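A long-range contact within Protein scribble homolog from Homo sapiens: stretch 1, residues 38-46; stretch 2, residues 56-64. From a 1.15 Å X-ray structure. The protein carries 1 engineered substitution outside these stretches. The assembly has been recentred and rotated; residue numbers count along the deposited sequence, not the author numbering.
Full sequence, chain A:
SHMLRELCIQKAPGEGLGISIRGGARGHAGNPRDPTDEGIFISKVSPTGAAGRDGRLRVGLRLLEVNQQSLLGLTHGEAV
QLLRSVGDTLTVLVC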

ATOM      1  N   GLU A  38       4.114 -12.367  -4.998  1.00  9.21           N
ATOM      2  CA  GLU A  38       3.719 -11.162  -5.716  1.00  8.95           C
ATOM      3  C   GLU A  38       3.010 -10.141  -4.831  1.00  8.48           C
ATOM      4  O   GLU A  38       2.328  -9.246  -5.340  1.00  9.55           O
ATOM      5  CB  GLU A  38       2.869 -11.540  -6.925  1.00 10.31           C
ATOM      6  CG  GLU A  38       3.624 -12.389  -7.935  1.00 10.68           C
ATOM      7  CD  GLU A  38       2.845 -12.664  -9.195  1.00 14.17           C
ATOM      8  OE1 GLU A  38       1.599 -12.721  -9.120  1.00 15.64           O
ATOM      9  OE2 GLU A  38       3.489 -12.802 -10.262  1.00 12.75           O
ATOM     10  N   GLY A  39       3.194 -10.235  -3.528  1.00  7.79           N
ATOM     11  CA  GLY A  39       2.612  -9.262  -2.632  1.00  8.58           C
ATOM     12  C   GLY A  39       3.191  -7.875  -2.815  1.00  6.26           C
ATOM     13  O   GLY A  39       4.284  -7.682  -3.357  1.00  6.70           O
ATOM     14  N   ILE A  40       2.420  -6.904  -2.368  1.00  5.83           N
ATOM     15  CA  ILE A  40       2.823  -5.509  -2.347  1.00  5.27           C
ATOM     16  C   ILE A  40       3.253  -5.188  -0.926  1.00  4.50           C
ATOM     17  O   ILE A  40       2.544  -5.530   0.028  1.00  5.01           O
ATOM     18  CB  ILE A  40       1.661  -4.599  -2.757  1.00  5.98           C
ATOM     19  CG1 ILE A  40       1.194  -4.916  -4.174  1.00  9.51           C
ATOM     20  CG2 ILE A  40       2.060  -3.142  -2.617  1.00  6.44           C
ATOM     21  CD1 ILE A  40       2.249  -4.795  -5.188  1.00 17.56           C
ATOM     22  N   PHE A  41       4.393  -4.524  -0.783  1.00  4.06           N
ATOM     23  CA  PHE A  41       4.950  -4.178   0.509  1.00  3.83           C
ATOM     24  C   PHE A  41       5.304  -2.709   0.560  1.00  3.80           C
ATOM     25  O   PHE A  41       5.653  -2.107  -0.451  1.00  4.01           O
ATOM     26  CB  PHE A  41       6.216  -4.988   0.801  1.00  5.06           C
ATOM     27  CG  PHE A  41       5.965  -6.456   0.871  1.00  5.12           C
ATOM     28  CD1 PHE A  41       5.958  -7.225  -0.274  1.00  5.99           C
ATOM     29  CD2 PHE A  41       5.700  -7.059   2.075  1.00  5.09           C
ATOM     30  CE1 PHE A  41       5.707  -8.590  -0.213  1.00  7.22           C
ATOM     31  CE2 PHE A  41       5.439  -8.426   2.141  1.00  6.70           C
ATOM     32  CZ  PHE A  41       5.440  -9.185   0.983  1.00  6.56           C
ATOM     33  N   ILE A  42       5.222  -2.143   1.745  1.00  3.51           N
ATOM     34  CA  ILE A  42       5.632  -0.759   1.943  1.00  3.96           C
ATOM     35  C   ILE A  42       7.148  -0.692   1.935  1.00  4.91           C
ATOM     36  O   ILE A  42       7.807  -1.378   2.724  1.00  4.38           O
ATOM     37  CB  ILE A  42       5.080  -0.202   3.266  1.00  3.72           C
ATOM     38  CG1 ILE A  42       3.560  -0.306   3.275  1.00  4.91           C
ATOM     39  CG2 ILE A  42       5.564   1.224   3.474  1.00  4.00           C
ATOM     40  CD1 ILE A  42       2.910   0.356   4.477  1.00  6.02           C
ATOM     41  N   SER A  43       7.705   0.153   1.064  1.00  3.63           N
ATOM     42  CA  SER A  43       9.148   0.287   0.963  1.00  6.20           C
ATOM     43  C   SER A  43       9.679   1.592   1.530  1.00  5.33           C
ATOM     44  O   SER A  43      10.877   1.668   1.825  1.00  7.15           O
ATOM     45  CB  SER A  43       9.597   0.144  -0.493  1.00  6.99           C
ATOM     46  OG  SER A  43       8.930   1.115  -1.251  1.00  8.07           O
ATOM     47  N   LYS A  44       8.831   2.597   1.723  1.00  4.46           N
ATOM     48  CA  LYS A  44       9.232   3.854   2.328  1.00  6.45           C
ATOM     49  C   LYS A  44       8.003   4.488   2.960  1.00  5.36           C
ATOM     50  O   LYS A  44       6.891   4.380   2.438  1.00  5.32           O
ATOM     51  CB  LYS A  44       9.819   4.811   1.289  1.00  8.01           C
ATOM     52  CG  LYS A  44      11.047   4.309   0.554  1.00 16.43           C
ATOM     53  CD  LYS A  44      11.594   5.393  -0.362  1.00 19.53           C
ATOM     54  CE  LYS A  44      12.849   4.939  -1.083  1.00 21.80           C
ATOM     55  NZ  LYS A  44      13.289   5.968  -2.072  1.00 27.75           N
ATOM     56  N   VAL A  45       8.220   5.159   4.084  1.00  4.84           N
ATOM     57  CA  VAL A  45       7.216   6.011   4.700  1.00  4.01           C
ATOM     58  C   VAL A  45       7.804   7.411   4.775  1.00  5.45           C
ATOM     59  O   VAL A  45       8.785   7.632   5.483  1.00  5.20           O
ATOM     60  CB  VAL A  45       6.818   5.511   6.092  1.00  4.77           C
ATOM     61  CG1 VAL A  45       5.817   6.469   6.718  1.00  5.44           C
ATOM     62  CG2 VAL A  45       6.250   4.121   6.019  1.00  5.21           C
ATOM     63  N   SER A  46       7.207   8.353   4.088  1.00  4.48           N
ATOM     64  CA  SER A  46       7.693   9.725   4.125  1.00  6.09           C
ATOM     65  C   SER A  46       7.395  10.341   5.490  1.00  5.46           C
ATOM     66  O   SER A  46       6.251  10.330   5.925  1.00  5.55           O
ATOM     67  CB  SER A  46       6.956  10.506   3.043  1.00  9.23           C
ATOM     68  OG  SER A  46       7.340  11.858   3.062  1.00 14.55           O
ATOM     69  N   ARG A  56       1.776   4.901  12.511  1.00  3.44           N
ATOM     70  CA  ARG A  56       1.598   3.460  12.645  1.00  4.19           C
ATOM     71  C   ARG A  56       2.299   2.668  11.547  1.00  3.66           C
ATOM     72  O   ARG A  56       2.982   1.683  11.836  1.00  4.90           O
ATOM     73  CB  ARG A  56       0.107   3.113  12.673  1.00  3.46           C
ATOM     74  CG  ARG A  56      -0.553   3.513  13.963  1.00  4.64           C
ATOM     75  CD  ARG A  56      -2.030   3.227  13.943  1.00  5.30           C
ATOM     76  NE  ARG A  56      -2.732   4.123  13.025  1.00  4.91           N
ATOM     77  CZ  ARG A  56      -4.026   4.052  12.753  1.00  4.39           C
ATOM     78  NH1 ARG A  56      -4.786   3.118  13.305  1.00  5.03           N
ATOM     79  NH2 ARG A  56      -4.566   4.936  11.940  1.00  5.52           N
ATOM     80  N   LEU A  57       2.142   3.062  10.285  1.00  2.95           N
ATOM     81  CA  LEU A  57       2.686   2.251   9.207  1.00  3.49           C
ATOM     82  C   LEU A  57       4.205   2.283   9.218  1.00  3.54           C
ATOM     83  O   LEU A  57       4.830   3.277   9.587  1.00  4.15           O
ATOM     84  CB  LEU A  57       2.172   2.744   7.867  1.00  3.65           C
ATOM     85  CG  LEU A  57       0.683   2.546   7.617  1.00  3.18           C
ATOM     86  CD1 LEU A  57       0.313   3.142   6.278  1.00  5.01           C
ATOM     87  CD2 LEU A  57       0.283   1.093   7.663  1.00  5.18           C
ATOM     88  N   ARG A  58       4.790   1.173   8.780  1.00  4.08           N
ATOM     89  CA  ARG A  58       6.227   0.990   8.726  1.00  3.95           C
ATOM     90  C   ARG A  58       6.600   0.303   7.424  1.00  4.25           C
ATOM     91  O   ARG A  58       5.811  -0.444   6.833  1.00  4.74           O
ATOM     92  CB  ARG A  58       6.729   0.118   9.890  1.00  5.72           C
ATOM     93  CG  ARG A  58       6.654   0.769  11.245  1.00  6.66           C
ATOM     94  CD  ARG A  58       7.731   1.829  11.336  1.00  7.55           C
ATOM     95  NE  ARG A  58       7.773   2.476  12.640  1.00  6.76           N
ATOM     96  CZ  ARG A  58       6.907   3.397  13.036  1.00  5.79           C
ATOM     97  NH1 ARG A  58       5.931   3.783  12.241  1.00  6.18           N
ATOM     98  NH2 ARG A  58       7.027   3.955  14.230  1.00  8.58           N
ATOM     99  N   VAL A  59       7.839   0.542   7.014  1.00  3.95           N
ATOM    100  CA  VAL A  59       8.456  -0.260   5.975  1.00  5.06           C
ATOM    101  C   VAL A  59       8.336  -1.717   6.327  1.00  5.40           C
ATOM    102  O   VAL A  59       8.495  -2.111   7.485  1.00  6.15           O
ATOM    103  CB  VAL A  59       9.927   0.164   5.808  1.00  5.32           C
ATOM    104  CG1 VAL A  59      10.664  -0.820   4.934  1.00  6.36           C
ATOM    105  CG2 VAL A  59      10.007   1.578   5.236  1.00  6.87           C
ATOM    106  N   GLY A  60       8.032  -2.520   5.319  1.00  4.72           N
ATOM    107  CA  GLY A  60       7.973  -3.955   5.458  1.00  5.86           C
ATOM    108  C   GLY A  60       6.580  -4.509   5.604  1.00  5.00           C
ATOM    109  O   GLY A  60       6.394  -5.722   5.440  1.00  7.16           O
ATOM    110  N   LEU A  61       5.596  -3.679   5.892  1.00  3.88           N
ATOM    111  CA  LEU A  61       4.239  -4.181   5.975  1.00  4.25           C
ATOM    112  C   LEU A  61       3.751  -4.630   4.608  1.00  4.51           C
ATOM    113  O   LEU A  61       4.030  -4.001   3.583  1.00  4.97           O
ATOM    114  CB  LEU A  61       3.286  -3.111   6.494  1.00  4.63           C
ATOM    115  CG  LEU A  61       3.525  -2.688   7.935  1.00  6.48           C
ATOM    116  CD1 LEU A  61       2.523  -1.638   8.324  1.00  6.55           C
ATOM    117  CD2 LEU A  61       3.463  -3.850   8.899  1.00 12.37           C
ATOM    118  N   ARG A  62       3.020  -5.734   4.604  1.00  4.28           N
ATOM    119  CA  ARG A  62       2.300  -6.205   3.433  1.00  4.74           C
ATOM    120  C   ARG A  62       1.022  -5.394   3.297  1.00  4.61           C
ATOM    121  O   ARG A  62       0.290  -5.216   4.273  1.00  5.53           O
ATOM    122  CB  ARG A  62       1.978  -7.685   3.649  1.00  6.53           C
ATOM    123  CG  ARG A  62       1.054  -8.350   2.641  1.00  8.99           C
ATOM    124  CD  ARG A  62       1.819  -8.781   1.443  1.00 10.92           C
ATOM    125  NE  ARG A  62       0.992  -9.493   0.472  1.00  7.76           N
ATOM    126  CZ  ARG A  62       0.910 -10.813   0.336  1.00  7.28           C
ATOM    127  NH1 ARG A  62       1.580 -11.634   1.136  1.00  8.11           N
ATOM    128  NH2 ARG A  62       0.152 -11.308  -0.629  1.00  7.22           N
ATOM    129  N   LEU A  63       0.768  -4.873   2.106  1.00  3.93           N
ATOM    130  CA  LEU A  63      -0.392  -4.041   1.833  1.00  4.21           C
ATOM    131  C   LEU A  63      -1.322  -4.832   0.926  1.00  3.64           C
ATOM    132  O   LEU A  63      -0.974  -5.118  -0.227  1.00  4.14           O
ATOM    133  CB  LEU A  63       0.080  -2.770   1.152  1.00  5.56           C
ATOM    134  CG  LEU A  63      -1.012  -1.788   0.803  1.00  4.43           C
ATOM    135  CD1 LEU A  63      -1.764  -1.298   2.022  1.00  5.50           C
ATOM    136  CD2 LEU A  63      -0.399  -0.608   0.069  1.00  6.65           C
ATOM    137  N   LEU A  64      -2.488  -5.209   1.450  1.00  3.15           N
ATOM    138  CA  LEU A  64      -3.432  -6.053   0.733  1.00  3.62           C
ATOM    139  C   LEU A  64      -4.531  -5.277   0.028  1.00  3.55           C
ATOM    140  O   LEU A  64      -4.979  -5.695  -1.048  1.00  4.16           O
ATOM    141  CB  LEU A  64      -4.090  -7.052   1.679  1.00  4.47           C
ATOM    142  CG  LEU A  64      -3.163  -8.110   2.270  1.00  5.27           C
ATOM    143  CD1 LEU A  64      -3.857  -8.902   3.348  1.00 11.96           C
ATOM    144  CD2 LEU A  64      -2.664  -9.062   1.195  1.00  8.64           C
TER
HETATM  145  O   HOH W   1      -0.171  -7.568  -1.235  1.00  5.92           O

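The contact opens at Gly 39, where the absent side chain is the point: its CA lies over one face of the Arg 62 guanidinium, 3.5 Å from Arg 62 NE, and a CB there would run into that nitrogen. Next, Ile 40 O accepts a nearly straight hydrogen bond from Leu 63 N at 2.8 Å. The return half of this pair runs through water 1, which accepts from Ile 40 N and from Arg 62 NE and donates to Leu 63 O. Ile 40 and Leu 63 share a sheet face, buried and apolar.

The other face carries Phe 41 and Arg 62, an antiparallel non-hydrogen-bonded pair. Arg 62 lays its methylene over the aromatic ring, CD 4.0 Å from the Phe 41 centroid, so the long aliphatic part packs while NE still reaches the water.

Ile 42 is the hub, with the largest covered area. Ile 42 N donates to Leu 61 O (2.9 Å) and Ile 42 O accepts from Gly 60 N (2.8 Å), clasping the type II turn from Arg 58 to Leu 61, where Gly 60 suits the positive phi. Ile 42 CD1 packs on Leu 57 CD2 (4.2 Å) and Leu 61 CB (4.0 Å). Beyond, Val 45 points toward stretch 2, so its compact branched side chain brings Val 45 CG2 within 3.9 Å of Leu 57 O.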